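Local coordinates for signal recognition particle 54 kDa protein (PDB 7EPK) that is the SRP54 subunit of the signal recognition particle, combining a helical bundle, a GTPase domain of the P-loop class and a signal peptide binding domain, at residues 87-92 against 265-270; 80-85 against 254-259; 114-119 against 180-185; 73-78 against 282-287. All blocks are in the same frame, centred on the assembly; numbering follows the deposited sequence.

Interaction 1: residues 87-92 against 265-270; sequences EPQVDP and RIKFIG. With GDP (guanosine-5'-diphosphate), chain B.
The side-chain amide of Gln89 stacks on the guanidinium of Arg265. The two planes are only 8° apart. Gln89 OE1 sits over one face, 3.5 Å above the guanidinium plane and offset toward its rim. Gln89 CB adds to this contact, 3.5 Å from Arg265 NH1. CG of Gln89 is anti to the backbone N (chi1 -180°), and a bend at chi2 turns the amide flat over the arginine. Glu87 CB approaches the same group obliquely. Further back along the chain, Glu87 CG packs against Arg265, 4.0 Å from its CD. The carboxylate of Glu87 is poorly ordered. Its OE1 stays 4.9 Å from Arg265 NE, so the opposite charges may attract but do not pair directly. Gln89 OE1 also meets the bent chain of Lys267, 3.5 Å from Lys267 CD. The lysine ammonium makes its salt bridge with Glu212. The far end of strand 265-270 reaches GDP, with Gly270 C 3.2 Å from GDP O6. Residues 87-92 lie in the loop between helix 66-81 and strand 97-102. Pro92 rests on Tyr120 of helix 109-122, and Val90 O is hydrogen-bonded to Tyr120 OH. Strand 265-270 lies in the sheet between strands 240-244 and 278-280.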
loop_
_atom_site.group_PDB
_atom_site.type_symbol
_atom_site.label_atom_id
_atom_site.label_comp_id
_atom_site.label_asym_id
_atom_site.label_seq_id
_atom_site.Cartn_x
_atom_site.Cartn_y
_atom_site.Cartn_z
ATOM N N GLU A 87 -2.074 0.439 -5.661
ATOM C CA GLU A 87 -1.724 1.006 -6.994
ATOM C C GLU A 87 -0.710 2.137 -6.806
ATOM O O GLU A 87 -1.006 3.287 -7.129
ATOM C CB GLU A 87 -2.989 1.520 -7.694
ATOM C CG GLU A 87 -3.639 2.711 -6.992
ATOM C CD GLU A 87 -5.107 2.939 -7.297
ATOM O OE1 GLU A 87 -5.643 2.215 -8.159
ATOM O OE2 GLU A 87 -5.711 3.838 -6.668
ATOM N N PRO A 88 0.506 1.876 -6.263
ATOM C CA PRO A 88 1.530 2.922 -6.176
ATOM C C PRO A 88 1.946 3.439 -7.572
ATOM O O PRO A 88 1.802 4.631 -7.799
ATOM C CB PRO A 88 2.673 2.238 -5.407
ATOM C CG PRO A 88 2.015 1.061 -4.711
ATOM C CD PRO A 88 0.954 0.596 -5.685
ATOM N N GLN A 89 2.388 2.539 -8.471
ATOM C CA GLN A 89 2.833 2.802 -9.879
ATOM C C GLN A 89 3.832 3.962 -9.915
ATOM O O GLN A 89 3.510 5.002 -10.502
ATOM C CB GLN A 89 1.679 3.144 -10.832
ATOM C CG GLN A 89 2.129 3.414 -12.279
ATOM C CD GLN A 89 1.373 4.508 -13.006
ATOM O OE1 GLN A 89 0.822 5.442 -12.417
ATOM N NE2 GLN A 89 1.355 4.403 -14.327
ATOM N N VAL A 90 5.026 3.768 -9.368
ATOM C CA VAL A 90 6.036 4.857 -9.271
ATOM C C VAL A 90 6.832 4.946 -10.581
ATOM O O VAL A 90 7.191 6.079 -10.963
ATOM C CB VAL A 90 6.949 4.680 -8.048
ATOM C CG1 VAL A 90 7.211 3.214 -7.724
ATOM C CG2 VAL A 90 8.246 5.461 -8.229
ATOM N N ASP A 91 7.104 3.814 -11.235
ATOM C CA ASP A 91 7.834 3.752 -12.529
ATOM C C ASP A 91 6.807 3.816 -13.647
ATOM O O ASP A 91 5.757 3.207 -13.529
ATOM C CB ASP A 91 8.682 2.481 -12.665
ATOM C CG ASP A 91 9.727 2.304 -11.571
ATOM O OD1 ASP A 91 10.391 3.308 -11.227
ATOM O OD2 ASP A 91 9.831 1.170 -11.029
ATOM N N PRO A 92 7.063 4.546 -14.754
ATOM C CA PRO A 92 6.169 4.556 -15.904
ATOM C C PRO A 92 6.196 3.196 -16.561
ATOM O O PRO A 92 7.235 2.569 -16.561
ATOM C CB PRO A 92 6.793 5.571 -16.868
ATOM C CG PRO A 92 8.241 5.525 -16.504
ATOM C CD PRO A 92 8.229 5.404 -14.996
ATOM N N ARG A 265 -5.400 9.043 -9.210
ATOM C CA ARG A 265 -4.640 8.606 -8.026
ATOM C C ARG A 265 -3.745 9.774 -7.622
ATOM O O ARG A 265 -3.295 10.559 -8.492
ATOM C CB ARG A 265 -3.822 7.333 -8.285
ATOM C CG ARG A 265 -4.193 6.574 -9.552
ATOM C CD ARG A 265 -3.260 5.415 -9.847
ATOM N NE ARG A 265 -3.271 5.102 -11.270
ATOM C CZ ARG A 265 -2.573 4.127 -11.842
ATOM N NH1 ARG A 265 -1.798 3.347 -11.105
ATOM N NH2 ARG A 265 -2.663 3.933 -13.150
ATOM N N ILE A 266 -3.502 9.874 -6.332
ATOM C CA ILE A 266 -2.473 10.775 -5.773
ATOM C C ILE A 266 -1.153 10.012 -5.842
ATOM O O ILE A 266 -1.004 9.026 -5.093
ATOM C CB ILE A 266 -2.869 11.186 -4.353
ATOM C CG1 ILE A 266 -4.174 11.981 -4.387
ATOM C CG2 ILE A 266 -1.741 11.939 -3.668
ATOM C CD1 ILE A 266 -4.763 12.228 -3.021
ATOM N N LYS A 267 -0.246 10.433 -6.723
ATOM C CA LYS A 267 1.007 9.700 -7.005
ATOM C C LYS A 267 2.140 10.213 -6.120
ATOM O O LYS A 267 3.044 9.425 -5.820
ATOM C CB LYS A 267 1.343 9.825 -8.485
ATOM C CG LYS A 267 0.367 9.125 -9.426
ATOM C CD LYS A 267 1.046 8.370 -10.561
ATOM C CE LYS A 267 2.278 9.073 -11.107
ATOM N NZ LYS A 267 2.630 8.569 -12.454
ATOM N N PHE A 268 2.120 11.485 -5.734
ATOM C CA PHE A 268 3.263 12.136 -5.042
ATOM C C PHE A 268 2.763 13.213 -4.087
ATOM O O PHE A 268 1.781 13.921 -4.416
ATOM C CB PHE A 268 4.240 12.754 -6.046
ATOM C CG PHE A 268 5.035 11.739 -6.822
ATOM C CD1 PHE A 268 6.161 11.150 -6.267
ATOM C CD2 PHE A 268 4.650 11.369 -8.100
ATOM C CE1 PHE A 268 6.874 10.192 -6.970
ATOM C CE2 PHE A 268 5.371 10.419 -8.806
ATOM C CZ PHE A 268 6.476 9.826 -8.239
ATOM N N ILE A 269 3.445 13.309 -2.944
ATOM C CA ILE A 269 3.169 14.289 -1.856
ATOM C C ILE A 269 4.331 15.279 -1.855
ATOM O O ILE A 269 5.504 14.826 -1.903
ATOM C CB ILE A 269 2.982 13.566 -0.496
ATOM C CG1 ILE A 269 1.523 13.528 -0.029
ATOM C CG2 ILE A 269 3.865 14.163 0.600
ATOM C CD1 ILE A 269 0.498 13.582 -1.129
ATOM N N GLY A 270 4.004 16.570 -1.831
ATOM C CA GLY A 270 4.968 17.668 -1.647
ATOM C C GLY A 270 5.094 18.000 -0.176
ATOM O O GLY A 270 4.114 18.493 0.401
HETATM P PB GDP B . 4.014 27.536 -9.563
HETATM O O1B GDP B . 3.547 28.938 -9.886
HETATM O O2B GDP B . 2.846 26.570 -9.534
HETATM O O3B GDP B . 5.175 27.026 -10.403
HETATM O O3A GDP B . 4.610 27.518 -8.069
HETATM P PA GDP B . 6.191 27.560 -7.689
HETATM O O1A GDP B . 6.720 28.855 -8.292
HETATM O O2A GDP B . 6.865 26.222 -7.877
HETATM O "O5'" GDP B . 6.237 27.743 -6.099
HETATM C "C5'" GDP B . 5.375 28.663 -5.403
HETATM C "C4'" GDP B . 5.747 28.599 -3.932
HETATM O "O4'" GDP B . 5.397 27.305 -3.423
HETATM C "C3'" GDP B . 7.254 28.738 -3.737
HETATM O "O3'" GDP B . 7.506 29.661 -2.682
HETATM C "C2'" GDP B . 7.751 27.337 -3.414
HETATM O "O2'" GDP B . 8.929 27.389 -2.595
HETATM C "C1'" GDP B . 6.521 26.719 -2.728
HETATM N N9 GDP B . 6.371 25.215 -2.652
HETATM C C8 GDP B . 6.218 24.339 -3.665
HETATM N N7 GDP B . 6.077 23.061 -3.217
HETATM C C5 GDP B . 6.111 23.115 -1.886
HETATM C C6 GDP B . 6.013 22.139 -0.798
HETATM O O6 GDP B . 5.874 20.930 -1.050
HETATM N N1 GDP B . 6.110 22.578 0.463
HETATM C C2 GDP B . 6.286 23.882 0.758
HETATM N N2 GDP B . 6.363 24.252 2.061
HETATM N N3 GDP B . 6.382 24.841 -0.200
HETATM C C4 GDP B . 6.305 24.517 -1.515
#

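Interaction 2: residues 80-85 against 254-259; sequences KLFGGD and GALTAA
This is a small apolar contact in which one leucine methyl joins the end of helix 66-81 to the start of helix 255-262. Leu256 CD2 lies over one face of the Phe82 ring as a CH-pi contact. The methyl is 3.9 Å from the centroid of the Phe82 ring and 6° off the ring normal, so it sits almost exactly above the centre. The ring carbons are therefore at nearly equal range, with Phe82 CE1 at 4.0 Å from Leu256 CD2. The same methyl touches the preceding residue, 3.7 Å from Leu81 O and 4.4 Å from Leu81 CG. Leu256 has CG between its backbone N and carbonyl carbon (chi1 56°), and its side chain leans across to the phenylalanine. Phe82 is the first residue to leave helical geometry, and its CB points away from Leu256. Its ring swings back beside the backbone N to meet the methyl. Val39 and Leu43 also pack on Leu256, while Met2, Phe281, Phe286 and Val287 pack on Phe82. The two glycines that follow, Gly83 and Gly84, take positive phi as the chain turns off the helix. The contact belongs to the interface between the N-terminal helical bundle and the GTPase domain, within the NG domain of SRP54-type proteins.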
loop_
_atom_site.group_PDB
_atom_site.type_symbol
_atom_site.label_atom_id
_atom_site.label_comp_id
_atom_site.label_asym_id
_atom_site.label_seq_id
_atom_site.Cartn_x
_atom_site.Cartn_y
_atom_site.Cartn_z
ATOM N N LYS A 80 -8.770 2.657 2.091
ATOM C CA LYS A 80 -9.707 2.731 0.936
ATOM C C LYS A 80 -10.095 4.198 0.690
ATOM O O LYS A 80 -10.189 4.616 -0.472
ATOM C CB LYS A 80 -10.954 1.878 1.205
ATOM C CG LYS A 80 -10.819 0.378 0.944
ATOM C CD LYS A 80 -12.158 -0.352 0.793
ATOM C CE LYS A 80 -13.077 0.229 -0.275
ATOM N NZ LYS A 80 -12.817 -0.313 -1.635
ATOM N N LEU A 81 -10.318 4.953 1.761
ATOM C CA LEU A 81 -10.781 6.363 1.700
ATOM C C LEU A 81 -9.719 7.215 1.020
ATOM O O LEU A 81 -10.096 8.165 0.353
ATOM C CB LEU A 81 -11.019 6.909 3.108
ATOM C CG LEU A 81 -11.656 8.290 3.136
ATOM C CD1 LEU A 81 -13.100 8.210 2.652
ATOM C CD2 LEU A 81 -11.567 8.903 4.527
ATOM N N PHE A 82 -8.448 6.885 1.244
ATOM C CA PHE A 82 -7.262 7.598 0.710
ATOM C C PHE A 82 -6.790 6.899 -0.570
ATOM O O PHE A 82 -5.569 6.952 -0.847
ATOM C CB PHE A 82 -6.174 7.654 1.786
ATOM C CG PHE A 82 -6.464 8.626 2.903
ATOM C CD1 PHE A 82 -7.586 8.477 3.698
ATOM C CD2 PHE A 82 -5.624 9.701 3.147
ATOM C CE1 PHE A 82 -7.858 9.376 4.714
ATOM C CE2 PHE A 82 -5.898 10.600 4.166
ATOM C CZ PHE A 82 -7.015 10.433 4.947
ATOM N N GLY A 83 -7.735 6.286 -1.305
ATOM C CA GLY A 83 -7.515 5.552 -2.567
ATOM C C GLY A 83 -7.032 4.143 -2.294
ATOM O O GLY A 83 -7.882 3.225 -2.218
ATOM N N GLY A 84 -5.709 3.986 -2.198
ATOM C CA GLY A 84 -5.003 2.861 -1.546
ATOM C C GLY A 84 -5.505 1.489 -1.943
ATOM O O GLY A 84 -5.262 0.553 -1.157
ATOM N N ASP A 85 -6.086 1.360 -3.144
ATOM C CA ASP A 85 -6.630 0.091 -3.715
ATOM C C ASP A 85 -5.448 -0.829 -4.076
ATOM O O ASP A 85 -5.681 -1.853 -4.743
ATOM C CB ASP A 85 -7.561 0.382 -4.905
ATOM C CG ASP A 85 -8.911 -0.327 -4.857
ATOM O OD1 ASP A 85 -9.600 -0.235 -3.811
ATOM O OD2 ASP A 85 -9.277 -0.952 -5.874
ATOM N N GLY A 254 -8.617 17.698 1.068
ATOM C CA GLY A 254 -9.134 18.183 -0.230
ATOM C C GLY A 254 -8.540 17.416 -1.399
ATOM O O GLY A 254 -9.239 17.195 -2.405
ATOM N N ALA A 255 -7.278 17.023 -1.285
ATOM C CA ALA A 255 -6.633 16.080 -2.221
ATOM C C ALA A 255 -7.654 15.014 -2.643
ATOM O O ALA A 255 -7.950 14.909 -3.861
ATOM C CB ALA A 255 -5.427 15.454 -1.561
ATOM N N LEU A 256 -8.191 14.253 -1.677
ATOM C CA LEU A 256 -8.948 13.004 -1.977
ATOM C C LEU A 256 -10.402 13.326 -2.376
ATOM O O LEU A 256 -11.169 12.373 -2.631
ATOM C CB LEU A 256 -8.844 12.031 -0.800
ATOM C CG LEU A 256 -9.304 12.564 0.544
ATOM C CD1 LEU A 256 -10.753 12.996 0.463
ATOM C CD2 LEU A 256 -9.105 11.509 1.612
ATOM N N THR A 257 -10.752 14.616 -2.457
ATOM C CA THR A 257 -11.987 15.113 -3.120
ATOM C C THR A 257 -11.725 15.182 -4.627
ATOM O O THR A 257 -12.550 14.637 -5.395
ATOM C CB THR A 257 -12.459 16.466 -2.564
ATOM O OG1 THR A 257 -11.948 16.686 -1.246
ATOM C CG2 THR A 257 -13.970 16.560 -2.522
ATOM N N ALA A 258 -10.614 15.813 -5.026
ATOM C CA ALA A 258 -10.159 15.932 -6.436
ATOM C C ALA A 258 -9.842 14.533 -6.985
ATOM O O ALA A 258 -10.201 14.244 -8.163
ATOM C CB ALA A 258 -8.965 16.856 -6.538
ATOM N N ALA A 259 -9.224 13.689 -6.148
ATOM C CA ALA A 259 -8.994 12.253 -6.421
ATOM C C ALA A 259 -10.294 11.619 -6.914
ATOM O O ALA A 259 -10.294 10.985 -7.998
ATOM C CB ALA A 259 -8.519 11.587 -5.169
#

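Interaction 3: residues 114-119 against 180-185; sequences GKLAYY and IVIVDT
Apolar packing accounts for the contact between Leu116 and Ala117 of helix 109-122 and Ile182 of strand 180-184. Ile182 reaches the helix with the end of its longer branch. CG1 is anti to the carbonyl carbon (chi1 -57°) and chi2 is extended, which carries CD1 outward from the strand. That methyl lies alongside Leu116, 3.8 Å from Leu116 CG and at similar range from its CB and CD2. It also meets Ala117, 4.1 Å from Ala117 CB. The methyl also lies against the helix backbone, 3.5 Å from Ala117 N. The Leu116 and Ile182 side chains cross at a slant, and all three residues are buried. Ala113, Leu101 and Leu129 pack around Ile182 as well, and Ala117 also rests on Val127 and Leu129.

The polar bonds lie apart from this packing, and most run to other parts of the domain. Asp184 OD2 is hydrogen-bonded to Thr110 OG1, and Thr185 OG1 to Lys109 NZ. Within its own segment, Thr185 N makes a weak bond to Asp184 OD1. Lys115, one of the residues of the GDP pocket, bonds through NZ to Glu277 O.

Helix 109-122 follows the loop after strand 97-102 that fits the P-loop (Walker A) pattern. Its packing on the neighbouring parallel strand 180-184 is part of the alpha/beta core of a P-loop NTPase fold.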
loop_
_atom_site.group_PDB
_atom_site.type_symbol
_atom_site.label_atom_id
_atom_site.label_comp_id
_atom_site.label_asym_id
_atom_site.label_seq_id
_atom_site.Cartn_x
_atom_site.Cartn_y
_atom_site.Cartn_z
ATOM N N GLY A 114 10.842 20.124 -10.735
ATOM C CA GLY A 114 12.210 19.860 -10.246
ATOM C C GLY A 114 12.253 18.624 -9.350
ATOM O O GLY A 114 13.090 17.689 -9.629
ATOM N N LYS A 115 11.381 18.603 -8.324
ATOM C CA LYS A 115 11.334 17.535 -7.289
ATOM C C LYS A 115 11.093 16.206 -7.997
ATOM O O LYS A 115 11.726 15.178 -7.628
ATOM C CB LYS A 115 10.241 17.838 -6.256
ATOM C CG LYS A 115 10.652 18.781 -5.127
ATOM C CD LYS A 115 9.648 19.894 -4.816
ATOM C CE LYS A 115 8.413 19.440 -4.065
ATOM N NZ LYS A 115 8.646 19.402 -2.604
ATOM N N LEU A 116 10.223 16.250 -9.006
ATOM C CA LEU A 116 9.799 15.066 -9.794
ATOM C C LEU A 116 10.941 14.608 -10.699
ATOM O O LEU A 116 11.126 13.400 -10.806
ATOM C CB LEU A 116 8.547 15.408 -10.605
ATOM C CG LEU A 116 7.825 14.212 -11.217
ATOM C CD1 LEU A 116 7.298 13.279 -10.139
ATOM C CD2 LEU A 116 6.685 14.681 -12.100
ATOM N N ALA A 117 11.682 15.542 -11.311
ATOM C CA ALA A 117 12.855 15.252 -12.175
ATOM C C ALA A 117 13.925 14.510 -11.361
ATOM O O ALA A 117 14.326 13.380 -11.756
ATOM C CB ALA A 117 13.394 16.524 -12.766
ATOM N N TYR A 118 14.359 15.103 -10.245
ATOM C CA TYR A 118 15.339 14.472 -9.326
ATOM C C TYR A 118 14.933 13.024 -9.078
ATOM O O TYR A 118 15.724 12.102 -9.336
ATOM C CB TYR A 118 15.400 15.158 -7.963
ATOM C CG TYR A 118 16.262 14.420 -6.967
ATOM C CD1 TYR A 118 17.565 14.064 -7.287
ATOM C CD2 TYR A 118 15.790 14.081 -5.708
ATOM C CE1 TYR A 118 18.370 13.382 -6.392
ATOM C CE2 TYR A 118 16.588 13.407 -4.797
ATOM C CZ TYR A 118 17.880 13.049 -5.143
ATOM O OH TYR A 118 18.693 12.373 -4.281
ATOM N N TYR A 119 13.712 12.863 -8.577
ATOM C CA TYR A 119 13.167 11.580 -8.085
ATOM C C TYR A 119 13.431 10.496 -9.126
ATOM O O TYR A 119 13.883 9.383 -8.766
ATOM C CB TYR A 119 11.679 11.725 -7.763
ATOM C CG TYR A 119 11.041 10.424 -7.370
ATOM C CD1 TYR A 119 11.219 9.907 -6.101
ATOM C CD2 TYR A 119 10.335 9.685 -8.289
ATOM C CE1 TYR A 119 10.674 8.687 -5.740
ATOM C CE2 TYR A 119 9.788 8.460 -7.948
ATOM C CZ TYR A 119 9.956 7.960 -6.671
ATOM O OH TYR A 119 9.401 6.763 -6.341
ATOM N N ILE A 180 12.164 10.046 -19.843
ATOM C CA ILE A 180 11.032 10.803 -19.237
ATOM C C ILE A 180 11.213 12.293 -19.547
ATOM O O ILE A 180 12.301 12.808 -19.299
ATOM C CB ILE A 180 10.980 10.569 -17.713
ATOM C CG1 ILE A 180 10.791 9.093 -17.371
ATOM C CG2 ILE A 180 9.918 11.445 -17.051
ATOM C CD1 ILE A 180 10.796 8.810 -15.875
ATOM N N VAL A 181 10.146 12.971 -19.966
ATOM C CA VAL A 181 10.087 14.445 -20.198
ATOM C C VAL A 181 8.940 15.012 -19.368
ATOM O O VAL A 181 7.802 14.583 -19.566
ATOM C CB VAL A 181 9.860 14.770 -21.684
ATOM C CG1 VAL A 181 9.674 16.259 -21.900
ATOM C CG2 VAL A 181 10.990 14.241 -22.543
ATOM N N ILE A 182 9.239 15.961 -18.494
ATOM C CA ILE A 182 8.251 16.692 -17.660
ATOM C C ILE A 182 8.071 18.070 -18.291
ATOM O O ILE A 182 9.056 18.849 -18.338
ATOM C CB ILE A 182 8.723 16.807 -16.204
ATOM C CG1 ILE A 182 9.001 15.444 -15.565
ATOM C CG2 ILE A 182 7.719 17.609 -15.400
ATOM C CD1 ILE A 182 9.717 15.534 -14.222
ATOM N N VAL A 183 6.860 18.376 -18.730
ATOM C CA VAL A 183 6.559 19.681 -19.359
ATOM C C VAL A 183 5.949 20.631 -18.327
ATOM O O VAL A 183 4.744 20.508 -18.093
ATOM C CB VAL A 183 5.644 19.453 -20.565
ATOM C CG1 VAL A 183 5.161 20.770 -21.146
ATOM C CG2 VAL A 183 6.360 18.609 -21.613
ATOM N N ASP A 184 6.738 21.563 -17.777
ATOM C CA ASP A 184 6.240 22.622 -16.853
ATOM C C ASP A 184 5.378 23.610 -17.655
ATOM O O ASP A 184 5.658 23.822 -18.844
ATOM C CB ASP A 184 7.385 23.330 -16.108
ATOM C CG ASP A 184 6.937 24.331 -15.043
ATOM O OD1 ASP A 184 5.749 24.350 -14.726
ATOM O OD2 ASP A 184 7.773 25.101 -14.540
ATOM N N THR A 185 4.356 24.183 -17.024
ATOM C CA THR A 185 3.335 25.054 -17.667
ATOM C C THR A 185 3.117 26.312 -16.818
ATOM O O THR A 185 3.437 26.301 -15.590
ATOM C CB THR A 185 1.980 24.340 -17.881
ATOM O OG1 THR A 185 1.450 23.829 -16.649
ATOM C CG2 THR A 185 2.068 23.191 -18.863
#

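Interaction 4: residues 73-78 against 282-287; sequences IVYEEL and APRRFV
Tyr75 is the first residue of 73-78 to reach across, and it meets both Val287 and Arg284 of helix 283-291. CG of Tyr75 is anti to the backbone N (chi1 166°), and the ring extends toward the second helix. Val287 CG2 comes to the ring obliquely, 3.5 Å from Tyr75 CD1 and equally close to CE1. At the edge of the ring, and in its plane, lies the main-chain oxygen of Arg284. The Tyr75 hydroxyl gives it a weak hydrogen bond, with OH 3.5 Å from Arg284 O. The hydroxyl also lies beside the aliphatic start of the arginine, 3.2 Å from Arg284 CG. The arginine chain crosses the tyrosine at about a right angle, and the ring and guanidinium planes are 62° apart. The guanidinium is held by Gly84, whose O accepts from Arg284 NH2.

One turn further on, Leu78 meets the other branch of Val287. Its carbonyl O is 3.9 Å from Val287 CG1, and its CB is 4.4 Å from the same methyl. The two branches of Val287 thus divide between Tyr75 and Leu78.

The axes of segments 73-78 and 283-287 approach to 9.5 Å, with 129° between their N-to-C directions, so the segments are steeply inclined, nearer antiparallel than parallel. Helices 19-36 and 41-57 also pack on helix 66-81: Leu30 and Val47 touch Leu78. Val79 packs on Pro283, Arg284 and Val287, and Phe82 also covers Val287.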
loop_
_atom_site.group_PDB
_atom_site.type_symbol
_atom_site.label_atom_id
_atom_site.label_comp_id
_atom_site.label_asym_id
_atom_site.label_seq_id
_atom_site.Cartn_x
_atom_site.Cartn_y
_atom_site.Cartn_z
ATOM N N ILE A 73 -9.925 -2.591 11.360
ATOM C CA ILE A 73 -11.060 -2.225 10.468
ATOM C C ILE A 73 -10.986 -0.727 10.141
ATOM O O ILE A 73 -11.327 -0.357 8.998
ATOM C CB ILE A 73 -12.412 -2.593 11.102
ATOM C CG1 ILE A 73 -12.682 -4.100 11.005
ATOM C CG2 ILE A 73 -13.524 -1.775 10.468
ATOM C CD1 ILE A 73 -14.029 -4.538 11.578
ATOM N N VAL A 74 -10.577 0.111 11.097
ATOM C CA VAL A 74 -10.515 1.590 10.892
ATOM C C VAL A 74 -9.413 1.865 9.854
ATOM O O VAL A 74 -9.723 2.423 8.793
ATOM C CB VAL A 74 -10.337 2.330 12.234
ATOM C CG1 VAL A 74 -9.903 3.777 12.080
ATOM C CG2 VAL A 74 -11.625 2.265 13.048
ATOM N N TYR A 75 -8.194 1.393 10.122
ATOM C CA TYR A 75 -7.051 1.373 9.176
ATOM C C TYR A 75 -7.564 0.939 7.794
ATOM O O TYR A 75 -7.591 1.757 6.866
ATOM C CB TYR A 75 -5.931 0.476 9.718
ATOM C CG TYR A 75 -4.851 0.112 8.724
ATOM C CD1 TYR A 75 -3.922 1.043 8.289
ATOM C CD2 TYR A 75 -4.749 -1.175 8.216
ATOM C CE1 TYR A 75 -2.927 0.710 7.375
ATOM C CE2 TYR A 75 -3.760 -1.523 7.308
ATOM C CZ TYR A 75 -2.843 -0.578 6.878
ATOM O OH TYR A 75 -1.874 -0.930 5.979
ATOM N N GLU A 76 -7.975 -0.311 7.637
ATOM C CA GLU A 76 -8.198 -0.867 6.281
ATOM C C GLU A 76 -9.136 0.073 5.505
ATOM O O GLU A 76 -8.929 0.283 4.286
ATOM C CB GLU A 76 -8.720 -2.299 6.383
ATOM C CG GLU A 76 -7.625 -3.320 6.655
ATOM C CD GLU A 76 -8.082 -4.771 6.796
ATOM O OE1 GLU A 76 -7.262 -5.601 7.276
ATOM O OE2 GLU A 76 -9.250 -5.075 6.432
ATOM N N GLU A 77 -10.130 0.640 6.179
ATOM C CA GLU A 77 -11.201 1.420 5.516
ATOM C C GLU A 77 -10.727 2.858 5.267
ATOM O O GLU A 77 -11.252 3.473 4.324
ATOM C CB GLU A 77 -12.473 1.402 6.366
ATOM C CG GLU A 77 -13.326 0.168 6.154
ATOM C CD GLU A 77 -13.528 -0.253 4.713
ATOM O OE1 GLU A 77 -14.023 0.582 3.891
ATOM O OE2 GLU A 77 -13.195 -1.424 4.417
ATOM N N LEU A 78 -9.856 3.391 6.131
ATOM C CA LEU A 78 -9.165 4.696 5.930
ATOM C C LEU A 78 -8.232 4.558 4.726
ATOM O O LEU A 78 -8.097 5.520 3.963
ATOM C CB LEU A 78 -8.388 5.117 7.188
ATOM C CG LEU A 78 -9.241 5.583 8.372
ATOM C CD1 LEU A 78 -8.398 6.110 9.520
ATOM C CD2 LEU A 78 -10.220 6.656 7.958
ATOM N N ALA A 282 1.706 6.315 -0.764
ATOM C CA ALA A 282 1.229 4.936 -0.496
ATOM C C ALA A 282 0.217 4.983 0.653
ATOM O O ALA A 282 0.612 5.129 1.811
ATOM C CB ALA A 282 2.411 4.038 -0.188
ATOM N N PRO A 283 -1.109 4.913 0.376
ATOM C CA PRO A 283 -2.142 4.936 1.424
ATOM C C PRO A 283 -1.912 3.992 2.616
ATOM O O PRO A 283 -1.856 4.461 3.715
ATOM C CB PRO A 283 -3.405 4.570 0.636
ATOM C CG PRO A 283 -3.146 5.238 -0.698
ATOM C CD PRO A 283 -1.704 4.883 -0.967
ATOM N N ARG A 284 -1.732 2.698 2.374
ATOM C CA ARG A 284 -1.317 1.716 3.416
ATOM C C ARG A 284 -0.329 2.385 4.397
ATOM O O ARG A 284 -0.507 2.256 5.627
ATOM C CB ARG A 284 -0.768 0.442 2.749
ATOM C CG ARG A 284 -1.720 -0.751 2.778
ATOM C CD ARG A 284 -1.945 -1.488 1.462
ATOM N NE ARG A 284 -3.325 -1.371 0.951
ATOM C CZ ARG A 284 -4.209 -2.373 0.787
ATOM N NH1 ARG A 284 -3.886 -3.627 1.066
ATOM N NH2 ARG A 284 -5.420 -2.115 0.316
ATOM N N ARG A 285 0.668 3.107 3.907
ATOM C CA ARG A 285 1.767 3.607 4.772
ATOM C C ARG A 285 1.385 4.954 5.401
ATOM O O ARG A 285 1.872 5.258 6.529
ATOM C CB ARG A 285 3.050 3.720 3.947
ATOM C CG ARG A 285 4.153 4.537 4.604
ATOM C CD ARG A 285 5.394 4.586 3.742
ATOM N NE ARG A 285 6.514 5.213 4.425
ATOM C CZ ARG A 285 7.714 5.395 3.882
ATOM N NH1 ARG A 285 7.952 5.005 2.640
ATOM N NH2 ARG A 285 8.678 5.966 4.581
ATOM N N PHE A 286 0.603 5.764 4.686
ATOM C CA PHE A 286 0.288 7.153 5.100
ATOM C C PHE A 286 -0.635 7.093 6.322
ATOM O O PHE A 286 -0.316 7.665 7.398
ATOM C CB PHE A 286 -0.322 7.924 3.929
ATOM C CG PHE A 286 -0.605 9.375 4.217
ATOM C CD1 PHE A 286 0.428 10.299 4.305
ATOM C CD2 PHE A 286 -1.910 9.814 4.412
ATOM C CE1 PHE A 286 0.158 11.631 4.583
ATOM C CE2 PHE A 286 -2.178 11.148 4.684
ATOM C CZ PHE A 286 -1.144 12.053 4.770
ATOM N N VAL A 287 -1.741 6.363 6.175
ATOM C CA VAL A 287 -2.776 6.203 7.235
ATOM C C VAL A 287 -2.124 5.498 8.435
ATOM O O VAL A 287 -2.402 5.859 9.589
ATOM C CB VAL A 287 -3.998 5.452 6.688
ATOM C CG1 VAL A 287 -4.498 6.053 5.386
ATOM C CG2 VAL A 287 -3.702 3.991 6.494
#

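In the fold
Along the chain, the first segments come in the order of interactions 4, 2, 1 and 3. Interactions 2 and 4 share helix 66-81 and touch, with centres about 11 Å apart; Phe82 of the one meets Phe286 of the other. Interactions 1 and 2 have centres about 12 Å apart, and Ile266 packs on Ala255. Interactions 1 and 3 both reach the central sheet, with centres about 14 Å apart, and Phe268 touches Leu116 and Tyr119. Interactions 3 and 4 are the most distant pair, their centres about 29 Å apart. Packing is thus continuous from interaction 4 through 2 and 1 to 3, consistent with bundle and GTPase domain forming one NG unit.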